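Local coordinates for protein SusD homolog (Bacteroides thetaiotaomicron, PDB 3SGH) that probably binds glycans at the outer membrane as a SusD-like lipoprotein with a helix-rich alpha-alpha superhelix fold, at residues S369-Y374 / S391-K396; T23-Y28 / Q106-Y111; G453-R458 / G486-W491; S289-E294 / A380-N385; N238-V243 / L304-D309. One frame throughout, in Å; residues are numbered along the deposited sequence.

Interaction 1: residues S369-Y374 / S391-K396; sequences SIPGNY and SSITIK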
# COMPACT_ATOMS: atom_id res chain seq x y z
N SER A 369 20.60 17.95 -2.36
CA SER A 369 19.69 17.59 -3.41
C SER A 369 18.23 17.65 -2.94
O SER A 369 17.91 17.20 -1.85
CB SER A 369 19.99 16.19 -3.95
OG SER A 369 21.29 16.09 -4.51
N ILE A 370 17.36 18.20 -3.77
CA ILE A 370 15.94 18.30 -3.41
C ILE A 370 15.07 17.61 -4.44
O ILE A 370 15.50 17.36 -5.57
CB ILE A 370 15.52 19.77 -3.23
CG1 ILE A 370 15.66 20.55 -4.53
CG2 ILE A 370 16.37 20.39 -2.05
CD1 ILE A 370 15.40 22.05 -4.37
N PRO A 371 13.83 17.29 -4.06
CA PRO A 371 12.96 16.58 -4.99
C PRO A 371 12.76 17.38 -6.29
O PRO A 371 12.67 18.60 -6.28
CB PRO A 371 11.68 16.36 -4.16
CG PRO A 371 12.17 16.38 -2.74
CD PRO A 371 13.25 17.36 -2.70
N GLY A 372 12.78 16.68 -7.41
CA GLY A 372 12.76 17.30 -8.73
C GLY A 372 11.39 17.76 -9.17
O GLY A 372 10.35 17.19 -8.76
N ASN A 373 11.38 18.78 -10.00
CA ASN A 373 10.14 19.19 -10.64
C ASN A 373 9.90 18.25 -11.80
O ASN A 373 10.82 17.57 -12.24
CB ASN A 373 10.25 20.63 -11.13
CG ASN A 373 10.46 21.58 -10.00
OD1 ASN A 373 9.90 21.40 -8.94
ND2 ASN A 373 11.27 22.61 -10.22
N TYR A 374 8.68 18.24 -12.31
CA TYR A 374 8.33 17.36 -13.39
C TYR A 374 8.10 18.16 -14.65
O TYR A 374 7.38 19.15 -14.61
CB TYR A 374 7.03 16.64 -13.06
CG TYR A 374 6.53 15.81 -14.20
CD1 TYR A 374 7.21 14.67 -14.60
CD2 TYR A 374 5.36 16.14 -14.87
CE1 TYR A 374 6.76 13.91 -15.66
CE2 TYR A 374 4.89 15.37 -15.93
CZ TYR A 374 5.60 14.25 -16.31
OH TYR A 374 5.15 13.49 -17.36
N SER A 391 7.72 19.55 -2.30
CA SER A 391 8.71 19.18 -1.29
C SER A 391 10.11 19.73 -1.54
O SER A 391 10.59 19.77 -2.68
CB SER A 391 8.80 17.65 -1.20
OG SER A 391 9.61 17.23 -0.12
N SER A 392 10.78 20.14 -0.46
CA SER A 392 12.16 20.57 -0.54
C SER A 392 13.05 19.72 0.34
O SER A 392 14.22 20.10 0.61
CB SER A 392 12.24 22.03 -0.12
OG SER A 392 11.55 22.26 1.10
N ILE A 393 12.51 18.58 0.78
CA ILE A 393 13.17 17.76 1.80
C ILE A 393 14.43 17.10 1.26
O ILE A 393 14.42 16.47 0.19
CB ILE A 393 12.17 16.75 2.48
CG1 ILE A 393 12.59 16.38 3.90
CG2 ILE A 393 11.95 15.51 1.62
CD1 ILE A 393 12.51 17.58 4.95
N THR A 394 15.53 17.22 2.00
CA THR A 394 16.79 16.65 1.61
C THR A 394 16.99 15.31 2.30
O THR A 394 16.26 14.95 3.21
CB THR A 394 17.95 17.62 1.99
OG1 THR A 394 17.89 17.91 3.39
CG2 THR A 394 17.84 18.92 1.18
N ILE A 395 18.00 14.56 1.87
CA ILE A 395 18.19 13.19 2.35
C ILE A 395 18.90 13.05 3.69
O ILE A 395 18.42 12.34 4.59
CB ILE A 395 19.01 12.38 1.32
CG1 ILE A 395 18.30 12.35 -0.06
CG2 ILE A 395 19.30 10.92 1.86
CD1 ILE A 395 19.28 12.15 -1.22
N LYS A 396 20.04 13.73 3.84
CA LYS A 396 20.85 13.60 5.06
C LYS A 396 20.04 13.95 6.29
O LYS A 396 19.37 14.99 6.34
CB LYS A 396 22.08 14.51 5.02
CG LYS A 396 23.04 14.41 6.23
CD LYS A 396 23.58 15.79 6.62
CE LYS A 396 24.94 15.73 7.32
NZ LYS A 396 25.01 14.74 8.44
O HOH W 1 19.34 15.53 -0.34
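Ile370 holds CG1 between its backbone N and carbonyl carbon (chi1 63°), which sets CG2 beside the N; Thr394, with OG1 in the same place (chi1 56°), has its own CG2 beside its N. The two methyls meet at 3.8 Å, Ile370 CG2 to Thr394 CG2. Ile370 CG2 also comes within 3.4 Å of Ser392 O. The Pro371 ring packs on the other segment: CD lies 3.2 Å from Ile393 O, and CG is 3.8 Å from Ser391 OG. No direct hydrogen bond spans the pair. Instead one water joins the backbones, 2.7 Å from Ser369 O and accepting from Ile395 N (2.8 Å), so this is loop-on-loop packing and not a strand ladder. The serine hydroxyls bond outward, Ser369 OG to Asp366 and Ser391 OG to Glu408. Both segments belong to the long loop between helix 360-364 and helix 403-417; Ile393 packs on the latter, and Pro371 and Ser391 touch Tyr258 of helix 253-261.

Interaction 2: residues T23-Y28 / Q106-Y111; sequences TMFNVY and QLTRVY
Tyr28 and Thr108 make the polar link between these helical segments. From Tyr28 CB the ring sets off with CG anti to the carbonyl carbon (chi1 -73°). CD1 then lies over one face of the Tyr111 ring, offset toward the rim, 3.6 Å from Tyr111 CG. Next to it, CE1 is 3.6 Å from Tyr111 CB; the two rings are oblique, their planes at 55°. On the other side of Tyr28, CE2 approaches Thr108 CG2 at 3.8 Å. At the tip, OH donates to Thr108 OG1 (2.8 Å) and touches Leu107 CG at 3.6 Å. Thr108 OG1 in turn bonds Met104 O and sits at the edge of the Phe25 ring, in its plane, while Thr108 CG2 packs on Met24 O and on Val27 CG2, 3.7 Å from the latter. A water joins Tyr28 O to Tyr111 OH, which also bonds Arg194. The contact is buried in the helical core, and its hydroxyls are paired there: Tyr28 OH feeds Thr108 OG1, whose own bond runs back to its helix backbone.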
# COMPACT_ATOMS: atom_id res chain seq x y z
N THR A 23 -5.88 -19.68 -2.17
CA THR A 23 -6.68 -18.62 -2.77
C THR A 23 -6.61 -17.35 -1.94
O THR A 23 -6.47 -16.26 -2.48
CB THR A 23 -8.15 -18.98 -2.83
OG1 THR A 23 -8.29 -20.39 -3.05
CG2 THR A 23 -8.84 -18.17 -3.92
N MSE A 24 -6.72 -17.52 -0.62
CA MSE A 24 -6.74 -16.37 0.30
C MSE A 24 -5.46 -15.56 0.14
O MSE A 24 -5.47 -14.32 0.20
CB MSE A 24 -6.89 -16.80 1.77
CG MSE A 24 -8.14 -17.60 2.06
SE MSE A 24 -8.24 -18.10 3.90
CE MSE A 24 -8.58 -16.35 4.57
N PHE A 25 -4.36 -16.28 -0.11
CA PHE A 25 -3.06 -15.64 -0.19
C PHE A 25 -2.93 -14.63 -1.33
O PHE A 25 -1.97 -13.82 -1.35
CB PHE A 25 -1.96 -16.67 -0.41
CG PHE A 25 -1.55 -17.50 0.80
CD1 PHE A 25 -1.85 -17.17 2.11
CD2 PHE A 25 -0.78 -18.62 0.56
CE1 PHE A 25 -1.38 -17.97 3.16
CE2 PHE A 25 -0.33 -19.43 1.61
CZ PHE A 25 -0.64 -19.12 2.88
N ASN A 26 -3.85 -14.67 -2.30
CA ASN A 26 -3.81 -13.65 -3.37
C ASN A 26 -3.99 -12.21 -2.85
O ASN A 26 -3.60 -11.27 -3.54
CB ASN A 26 -4.85 -13.95 -4.41
CG ASN A 26 -4.43 -15.12 -5.30
OD1 ASN A 26 -3.56 -14.94 -6.16
ND2 ASN A 26 -4.94 -16.31 -5.02
N VAL A 27 -4.52 -12.01 -1.64
CA VAL A 27 -4.58 -10.64 -1.12
C VAL A 27 -3.23 -9.99 -0.84
O VAL A 27 -3.16 -8.78 -0.76
CB VAL A 27 -5.46 -10.48 0.13
CG1 VAL A 27 -6.92 -10.97 -0.17
CG2 VAL A 27 -4.83 -11.18 1.37
N TYR A 28 -2.17 -10.77 -0.66
CA TYR A 28 -0.90 -10.19 -0.25
C TYR A 28 -0.26 -9.35 -1.34
O TYR A 28 0.24 -8.27 -1.07
CB TYR A 28 0.06 -11.28 0.18
CG TYR A 28 -0.29 -11.91 1.52
CD1 TYR A 28 -0.33 -11.15 2.67
CD2 TYR A 28 -0.49 -13.28 1.66
CE1 TYR A 28 -0.62 -11.69 3.92
CE2 TYR A 28 -0.79 -13.82 2.92
CZ TYR A 28 -0.85 -13.01 4.05
OH TYR A 28 -1.13 -13.51 5.31
N GLN A 106 -6.39 -16.33 9.70
CA GLN A 106 -6.64 -15.09 10.43
C GLN A 106 -5.74 -13.95 9.95
O GLN A 106 -6.21 -12.84 9.70
CB GLN A 106 -6.37 -15.32 11.92
CG GLN A 106 -7.46 -16.03 12.62
CD GLN A 106 -7.31 -15.95 14.13
OE1 GLN A 106 -6.26 -16.31 14.67
NE2 GLN A 106 -8.32 -15.43 14.79
N LEU A 107 -4.46 -14.25 9.86
CA LEU A 107 -3.48 -13.25 9.37
C LEU A 107 -3.82 -12.75 7.95
O LEU A 107 -3.76 -11.57 7.65
CB LEU A 107 -2.09 -13.81 9.43
CG LEU A 107 -0.96 -12.94 8.86
CD1 LEU A 107 -0.82 -11.62 9.64
CD2 LEU A 107 0.37 -13.78 8.91
N THR A 108 -4.18 -13.67 7.09
CA THR A 108 -4.47 -13.37 5.71
C THR A 108 -5.77 -12.56 5.56
O THR A 108 -5.80 -11.59 4.77
CB THR A 108 -4.45 -14.65 4.84
OG1 THR A 108 -3.21 -15.36 5.03
CG2 THR A 108 -4.58 -14.29 3.36
N ARG A 109 -6.79 -12.93 6.33
CA ARG A 109 -8.02 -12.13 6.43
C ARG A 109 -7.75 -10.74 6.92
O ARG A 109 -8.19 -9.79 6.32
CB ARG A 109 -9.00 -12.81 7.38
CG ARG A 109 -10.37 -12.16 7.48
CD ARG A 109 -11.18 -12.88 8.47
NE ARG A 109 -12.50 -12.29 8.64
CZ ARG A 109 -13.23 -12.35 9.74
NH1 ARG A 109 -12.74 -12.87 10.87
NH2 ARG A 109 -14.43 -11.79 9.71
N VAL A 110 -6.99 -10.62 8.02
CA VAL A 110 -6.64 -9.30 8.51
C VAL A 110 -5.89 -8.53 7.40
O VAL A 110 -6.17 -7.35 7.21
CB VAL A 110 -5.82 -9.33 9.82
CG1 VAL A 110 -5.18 -7.91 10.10
CG2 VAL A 110 -6.67 -9.85 11.05
N TYR A 111 -4.95 -9.14 6.68
CA TYR A 111 -4.16 -8.41 5.64
C TYR A 111 -5.10 -7.81 4.59
O TYR A 111 -5.00 -6.62 4.21
CB TYR A 111 -3.10 -9.31 4.94
CG TYR A 111 -2.11 -8.42 4.21
CD1 TYR A 111 -2.33 -8.01 2.88
CD2 TYR A 111 -1.00 -7.94 4.88
CE1 TYR A 111 -1.41 -7.14 2.26
CE2 TYR A 111 -0.10 -7.10 4.27
CZ TYR A 111 -0.31 -6.71 2.96
OH TYR A 111 0.59 -5.82 2.39
O HOH W 2 0.57 -5.81 -0.10

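Interaction 3: residues G453-R458 / G486-W491; sequences GQRRLR and GTDLWW
Arg455 and Arg456 both pack on segment 486-491, and the closest packing gathers at Thr487 O, which they meet from widely different directions. Arg456 CD presses on that oxygen at 3.0 Å, and Arg455 CB lies 3.4 Å from Thr487 O. Buried by aliphatic carbons, Thr487 O has no hydrogen-bond partner in the model. Just as tight is the salt bridge: the Arg455 chain is bent at chi2 and chi3, and the guanidinium turns its NE edge to Asp488. NE donates to Asp488 OD1 at 2.7 Å (160°), and NH2 reaches the same oxygen at 3.1 Å less straight (135°). NE and NH2 thus grip one oxygen side-on; it lies in the guanidinium plane, while the carboxylate is turned 86° from it. Packing is looser toward Leu489, whose CD2 meets Arg456 CB at 3.8 Å, with its CG 4.1 Å from Arg455 O. Here a water takes up the polar groups, donating to Arg455 O and Asp488 OD1 and accepting from Leu489 N. At the partly exposed Gly486, Arg455 CG rests on the carbonyl group, nearest its O. Asp488 OD2 carries a second salt bridge, to Arg452, and Arg456 pairs with Asp483. With two arginines on its two oxygens, Asp488 is likely to stay ionised, a buried charge balanced where two irregular loops meet.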
# COMPACT_ATOMS: atom_id res chain seq x y z
N GLY A 453 -7.05 15.60 -2.61
CA GLY A 453 -7.31 14.45 -3.47
C GLY A 453 -8.54 13.65 -3.04
O GLY A 453 -9.35 14.09 -2.20
N GLN A 454 -8.66 12.46 -3.62
CA GLN A 454 -9.70 11.50 -3.24
C GLN A 454 -9.36 10.97 -1.86
O GLN A 454 -8.22 10.72 -1.58
CB GLN A 454 -9.80 10.35 -4.26
CG GLN A 454 -10.89 9.35 -3.89
CD GLN A 454 -11.47 8.60 -5.08
OE1 GLN A 454 -11.27 8.99 -6.25
NE2 GLN A 454 -12.23 7.51 -4.79
N ARG A 455 -10.35 10.82 -0.99
CA ARG A 455 -10.10 10.54 0.42
C ARG A 455 -10.44 9.07 0.79
O ARG A 455 -9.94 8.56 1.79
CB ARG A 455 -10.84 11.54 1.27
CG ARG A 455 -10.52 12.98 0.96
CD ARG A 455 -9.02 13.35 1.05
NE ARG A 455 -8.49 13.17 2.41
CZ ARG A 455 -7.22 13.37 2.79
NH1 ARG A 455 -6.29 13.72 1.91
NH2 ARG A 455 -6.86 13.22 4.06
N ARG A 456 -11.28 8.44 -0.03
CA ARG A 456 -11.72 7.05 0.17
C ARG A 456 -12.42 6.52 -1.08
O ARG A 456 -12.84 7.29 -1.95
CB ARG A 456 -12.70 6.94 1.34
CG ARG A 456 -14.06 7.56 1.13
CD ARG A 456 -14.92 7.55 2.36
NE ARG A 456 -15.59 6.25 2.51
CZ ARG A 456 -16.76 5.96 1.94
NH1 ARG A 456 -17.38 6.83 1.14
NH2 ARG A 456 -17.31 4.76 2.15
N LEU A 457 -12.58 5.20 -1.15
CA LEU A 457 -13.51 4.60 -2.09
C LEU A 457 -14.89 4.52 -1.41
O LEU A 457 -14.97 4.51 -0.19
CB LEU A 457 -13.02 3.21 -2.51
CG LEU A 457 -12.01 3.17 -3.66
CD1 LEU A 457 -10.83 4.12 -3.47
CD2 LEU A 457 -11.54 1.73 -3.89
N ARG A 458 -15.94 4.42 -2.22
CA ARG A 458 -17.30 4.37 -1.74
C ARG A 458 -17.74 2.92 -1.55
O ARG A 458 -17.11 1.99 -2.08
CB ARG A 458 -18.23 5.07 -2.73
CG ARG A 458 -18.04 6.57 -2.80
CD ARG A 458 -18.95 7.25 -3.83
NE ARG A 458 -18.48 6.90 -5.19
CZ ARG A 458 -19.02 5.98 -5.97
NH1 ARG A 458 -20.09 5.29 -5.59
NH2 ARG A 458 -18.49 5.72 -7.16
N GLY A 486 -14.92 12.01 -1.35
CA GLY A 486 -14.22 13.08 -0.63
C GLY A 486 -14.35 13.06 0.90
O GLY A 486 -13.80 13.94 1.59
N THR A 487 -15.08 12.07 1.42
CA THR A 487 -15.25 11.84 2.83
C THR A 487 -14.03 11.16 3.44
O THR A 487 -13.55 10.19 2.92
CB THR A 487 -16.51 11.00 3.12
OG1 THR A 487 -17.66 11.80 2.81
CG2 THR A 487 -16.65 10.61 4.59
N ASP A 488 -13.56 11.73 4.55
CA ASP A 488 -12.42 11.21 5.25
C ASP A 488 -12.73 9.97 6.08
O ASP A 488 -13.77 9.85 6.72
CB ASP A 488 -11.77 12.30 6.11
CG ASP A 488 -10.71 13.10 5.33
OD1 ASP A 488 -9.78 12.49 4.73
OD2 ASP A 488 -10.82 14.37 5.35
N LEU A 489 -11.76 9.05 6.04
CA LEU A 489 -11.73 7.92 6.94
C LEU A 489 -11.37 8.29 8.39
O LEU A 489 -10.81 9.35 8.67
CB LEU A 489 -10.78 6.87 6.38
CG LEU A 489 -11.20 6.34 5.01
CD1 LEU A 489 -10.31 5.18 4.57
CD2 LEU A 489 -12.69 5.88 4.99
N TRP A 490 -11.63 7.35 9.30
CA TRP A 490 -11.61 7.61 10.74
C TRP A 490 -10.18 8.01 11.20
O TRP A 490 -10.00 8.88 12.07
CB TRP A 490 -12.07 6.33 11.42
CG TRP A 490 -11.89 6.24 12.88
CD1 TRP A 490 -12.60 6.92 13.85
CD2 TRP A 490 -11.05 5.31 13.57
NE1 TRP A 490 -12.20 6.48 15.10
CE2 TRP A 490 -11.24 5.52 14.94
CE3 TRP A 490 -10.14 4.35 13.17
CZ2 TRP A 490 -10.53 4.79 15.92
CZ3 TRP A 490 -9.44 3.64 14.14
CH2 TRP A 490 -9.63 3.87 15.48
N TRP A 491 -9.20 7.37 10.59
CA TRP A 491 -7.79 7.56 10.91
C TRP A 491 -7.12 8.65 10.08
O TRP A 491 -5.99 9.02 10.39
CB TRP A 491 -7.00 6.27 10.72
CG TRP A 491 -7.22 5.63 9.36
CD1 TRP A 491 -8.11 4.66 9.05
CD2 TRP A 491 -6.52 5.94 8.12
NE1 TRP A 491 -8.02 4.33 7.70
CE2 TRP A 491 -7.05 5.09 7.12
CE3 TRP A 491 -5.49 6.82 7.78
CZ2 TRP A 491 -6.62 5.14 5.80
CZ3 TRP A 491 -5.04 6.85 6.47
CH2 TRP A 491 -5.61 6.04 5.49
O HOH W 3 -9.54 9.67 4.34

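Interaction 4: residues S289-E294 / A380-N385; sequences SAEIPE and AGHTGN
Asn385 shares in both hydrogen bonds here, with Ala290 and Glu291. Asn385 OD1 accepts from Ala290 N at 2.7 Å, nearly straight (168°), with the donor in the carbonyl plane. Asn385 ND2 donates to Glu291 OE1 at 3.1 Å, on that oxygen's syn lone pair; Asp376 is a second acceptor for ND2. One flat-group contact adds to this: the Glu291 carboxylate lies over a face of the His382 ring, planes 30° apart, with OE2 3.5 Å from His382 CE1. Van der Waals contacts are few. Ser289 CB touches Asn385 OD1 at 3.3 Å, and Ala290 CB faces Gly384 O at 3.9 Å. An alanine at Asn385 would probably leave Ala290 N without its acceptor and Glu291 OE1 without its amide donor. Water adds a donor to Glu291 OE1, and Tyr298 bonds OE2. Asp376 OD2 also bonds His382 ND1, and with two carboxylates beside it the imidazole would probably favour its protonated form; polar bonding, more than apolar packing, joins the two surface loops.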
# COMPACT_ATOMS: atom_id res chain seq x y z
N SER A 289 -3.70 13.58 -16.09
CA SER A 289 -3.04 14.51 -17.02
C SER A 289 -3.98 15.57 -17.59
O SER A 289 -5.21 15.41 -17.56
CB SER A 289 -2.39 13.67 -18.13
OG SER A 289 -3.29 12.69 -18.61
N ALA A 290 -3.40 16.64 -18.13
CA ALA A 290 -4.16 17.72 -18.75
C ALA A 290 -4.99 17.20 -19.91
O ALA A 290 -6.10 17.66 -20.12
CB ALA A 290 -3.24 18.85 -19.20
N GLU A 291 -4.44 16.26 -20.67
CA GLU A 291 -5.19 15.57 -21.70
C GLU A 291 -5.71 14.19 -21.22
O GLU A 291 -5.13 13.56 -20.32
CB GLU A 291 -4.33 15.43 -22.96
CG GLU A 291 -3.42 14.21 -23.07
CD GLU A 291 -2.33 14.10 -21.97
OE1 GLU A 291 -1.99 15.13 -21.32
OE2 GLU A 291 -1.77 12.97 -21.84
N ILE A 292 -6.81 13.73 -21.81
CA ILE A 292 -7.36 12.38 -21.48
C ILE A 292 -6.22 11.36 -21.68
O ILE A 292 -5.57 11.38 -22.70
CB ILE A 292 -8.56 12.03 -22.40
CG1 ILE A 292 -9.76 12.91 -22.05
CG2 ILE A 292 -8.91 10.59 -22.31
CD1 ILE A 292 -10.85 12.97 -23.12
N PRO A 293 -5.98 10.47 -20.71
CA PRO A 293 -4.86 9.54 -20.77
C PRO A 293 -5.13 8.52 -21.89
O PRO A 293 -6.22 8.00 -21.96
CB PRO A 293 -4.87 8.86 -19.39
CG PRO A 293 -5.63 9.70 -18.53
CD PRO A 293 -6.65 10.38 -19.41
N GLU A 294 -4.14 8.32 -22.75
CA GLU A 294 -4.16 7.37 -23.86
C GLU A 294 -2.98 6.41 -23.79
O GLU A 294 -1.80 6.85 -23.75
CB GLU A 294 -4.12 8.08 -25.21
CG GLU A 294 -5.40 8.80 -25.54
CD GLU A 294 -6.55 7.87 -25.83
OE1 GLU A 294 -6.32 6.65 -26.03
OE2 GLU A 294 -7.69 8.38 -25.86
N ALA A 380 4.77 16.41 -27.80
CA ALA A 380 4.46 17.82 -27.97
C ALA A 380 3.09 18.16 -27.37
O ALA A 380 2.15 17.36 -27.36
CB ALA A 380 4.50 18.22 -29.47
N GLY A 381 2.99 19.37 -26.87
CA GLY A 381 1.71 19.86 -26.36
C GLY A 381 1.35 19.29 -24.99
O GLY A 381 0.18 19.29 -24.62
N HIS A 382 2.34 18.82 -24.22
CA HIS A 382 2.07 18.20 -22.91
C HIS A 382 2.51 19.05 -21.72
O HIS A 382 2.53 18.54 -20.58
CB HIS A 382 2.76 16.83 -22.79
CG HIS A 382 1.97 15.68 -23.34
ND1 HIS A 382 2.00 14.43 -22.77
CD2 HIS A 382 1.16 15.58 -24.44
CE1 HIS A 382 1.22 13.61 -23.47
NE2 HIS A 382 0.66 14.30 -24.46
N THR A 383 2.94 20.30 -21.96
CA THR A 383 3.46 21.11 -20.84
C THR A 383 2.43 21.46 -19.78
O THR A 383 2.82 21.89 -18.71
CB THR A 383 4.20 22.39 -21.28
OG1 THR A 383 3.25 23.33 -21.79
CG2 THR A 383 5.29 22.06 -22.30
N GLY A 384 1.15 21.26 -20.05
CA GLY A 384 0.10 21.37 -19.03
C GLY A 384 0.18 20.27 -17.97
O GLY A 384 -0.48 20.37 -16.93
N ASN A 385 1.04 19.27 -18.21
CA ASN A 385 1.34 18.25 -17.24
C ASN A 385 2.49 18.61 -16.31
O ASN A 385 2.72 17.91 -15.32
CB ASN A 385 1.65 16.91 -17.94
CG ASN A 385 0.44 16.36 -18.63
OD1 ASN A 385 -0.67 16.46 -18.10
ND2 ASN A 385 0.63 15.75 -19.76
O HOH W 4 -1.61 17.56 -22.46

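Interaction 5: residues N238-V243 / L304-D309; sequences NGYAIV and LFIATD
Tyr240, Ile306 and Asn238 bury more surface here than the other residues. Two aliphatic branches meet the Tyr240 ring obliquely, from the same side of its plane: Ile306 CG2 comes within 3.7 Å of Tyr240 CD2, and Leu304 CD1 within 3.7 Å of Tyr240 CD1. Ile306 presents that methyl because CG1 is anti to its backbone N (chi1 -165°), with CG2 between N and carbonyl carbon; CG2 meets Tyr240 CB too. Asn238, the N-cap of helix 239-245, uses both ends of its amide. OD1 accepts from Ala241 N at 2.8 Å, nearly along the carbonyl direction, and caps the first turn. ND2 donates to Ile306 O at 3.2 Å, coming from above that carbonyl's plane (38° out of it), and bonds Leu312 O as well. An alanine in place of Asn238 would probably leave Ala241 N without its capping acceptor and Ile306 O without this donor. The backbones run close, Ala241 CA to Ala307 CA 3.7 Å, and Ala241 CB touches Ala307 O at 3.3 Å; small side chains at both positions permit it. Segment 304-309 is a helix-like loop that leads to strand 314-317, where Ile306 packs on Pro315. Gln314 of that strand bonds Gly239 N at the helix start, and Tyr240 lies against Cys36 and Asn40 of helix 33-40.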
# COMPACT_ATOMS: atom_id res chain seq x y z
N ASN A 238 4.11 -12.41 -13.47
CA ASN A 238 3.49 -11.38 -12.68
C ASN A 238 2.46 -10.59 -13.48
O ASN A 238 2.52 -10.51 -14.71
CB ASN A 238 4.51 -10.51 -11.94
CG ASN A 238 5.33 -9.61 -12.86
OD1 ASN A 238 4.76 -8.72 -13.47
ND2 ASN A 238 6.68 -9.78 -12.89
N GLY A 239 1.50 -10.05 -12.78
CA GLY A 239 0.44 -9.25 -13.39
C GLY A 239 0.90 -7.92 -13.92
O GLY A 239 0.34 -7.44 -14.89
N TYR A 240 1.93 -7.34 -13.31
CA TYR A 240 2.41 -6.03 -13.78
C TYR A 240 2.90 -6.14 -15.20
O TYR A 240 2.66 -5.24 -15.99
CB TYR A 240 3.51 -5.48 -12.89
CG TYR A 240 3.11 -4.87 -11.55
CD1 TYR A 240 2.46 -3.65 -11.46
CD2 TYR A 240 3.46 -5.51 -10.36
CE1 TYR A 240 2.16 -3.08 -10.28
CE2 TYR A 240 3.18 -4.93 -9.14
CZ TYR A 240 2.54 -3.71 -9.09
OH TYR A 240 2.26 -3.10 -7.89
N ALA A 241 3.59 -7.24 -15.52
CA ALA A 241 4.14 -7.38 -16.87
C ALA A 241 2.99 -7.46 -17.90
O ALA A 241 3.10 -6.91 -19.00
CB ALA A 241 5.04 -8.56 -16.95
N ILE A 242 1.89 -8.11 -17.51
CA ILE A 242 0.72 -8.20 -18.38
C ILE A 242 0.09 -6.78 -18.54
O ILE A 242 -0.11 -6.33 -19.67
CB ILE A 242 -0.30 -9.26 -17.89
CG1 ILE A 242 0.37 -10.67 -17.90
CG2 ILE A 242 -1.59 -9.21 -18.81
CD1 ILE A 242 -0.37 -11.75 -17.05
N VAL A 243 -0.27 -6.12 -17.43
CA VAL A 243 -0.88 -4.79 -17.49
C VAL A 243 0.03 -3.81 -18.25
O VAL A 243 -0.42 -3.06 -19.14
CB VAL A 243 -1.26 -4.30 -16.09
CG1 VAL A 243 -1.94 -2.93 -16.13
CG2 VAL A 243 -2.19 -5.35 -15.42
N LEU A 304 7.60 0.35 -15.23
CA LEU A 304 7.98 -0.28 -13.97
C LEU A 304 8.95 -1.42 -14.32
O LEU A 304 8.66 -2.26 -15.19
CB LEU A 304 6.72 -0.84 -13.27
CG LEU A 304 5.51 0.10 -13.11
CD1 LEU A 304 4.37 -0.66 -12.45
CD2 LEU A 304 5.88 1.33 -12.28
N PHE A 305 10.07 -1.46 -13.61
CA PHE A 305 11.08 -2.48 -13.82
C PHE A 305 10.50 -3.91 -13.70
O PHE A 305 10.85 -4.81 -14.47
CB PHE A 305 12.25 -2.32 -12.87
CG PHE A 305 13.36 -3.29 -13.16
CD1 PHE A 305 13.40 -4.53 -12.55
CD2 PHE A 305 14.31 -2.99 -14.14
CE1 PHE A 305 14.39 -5.48 -12.89
CE2 PHE A 305 15.30 -3.89 -14.47
CZ PHE A 305 15.35 -5.16 -13.84
N ILE A 306 9.62 -4.12 -12.75
CA ILE A 306 9.07 -5.47 -12.47
C ILE A 306 8.30 -5.99 -13.68
O ILE A 306 8.23 -7.19 -13.88
CB ILE A 306 8.17 -5.48 -11.20
CG1 ILE A 306 7.91 -6.91 -10.70
CG2 ILE A 306 6.88 -4.68 -11.46
CD1 ILE A 306 7.22 -6.91 -9.28
N ALA A 307 7.79 -5.10 -14.54
CA ALA A 307 7.11 -5.46 -15.79
C ALA A 307 8.06 -6.01 -16.86
O ALA A 307 7.57 -6.63 -17.83
CB ALA A 307 6.31 -4.26 -16.40
N THR A 308 9.37 -5.80 -16.70
CA THR A 308 10.35 -6.12 -17.75
C THR A 308 10.78 -7.59 -17.75
O THR A 308 11.45 -8.05 -18.68
CB THR A 308 11.62 -5.24 -17.66
OG1 THR A 308 12.35 -5.55 -16.46
CG2 THR A 308 11.24 -3.77 -17.76
N ASP A 309 10.41 -8.31 -16.69
CA ASP A 309 10.73 -9.73 -16.58
C ASP A 309 9.55 -10.34 -15.86
O ASP A 309 9.44 -10.23 -14.65
CB ASP A 309 12.00 -9.89 -15.73
CG ASP A 309 12.38 -11.34 -15.48
OD1 ASP A 309 11.66 -12.30 -15.84
OD2 ASP A 309 13.47 -11.51 -14.88
O HOH W 5 5.25 -6.31 -20.26

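From the N terminus, interaction 2 closes first, bringing the opening helices 17-24 and 26-29 onto helix 100-120 across 77 residues. Interaction 5 ties helix 239-245 to the loop before strand 314-317, at 304-309. Within its span, 289-294 of that loop pairs later with 380-385 in the loop between helices 360-364 and 403-417, so interactions 4 and 5 cross. Interaction 1 closes that second loop on itself, opening before interaction 4 closes; these two also cross, and touch where Tyr374 packs on Asn385. None nests. Interaction 3 comes last, joining the loop after helix 424-432 to the chain's final loop. Interactions 1 and 2 lie on opposite sides of the chain's centre, their centres 36 Å apart.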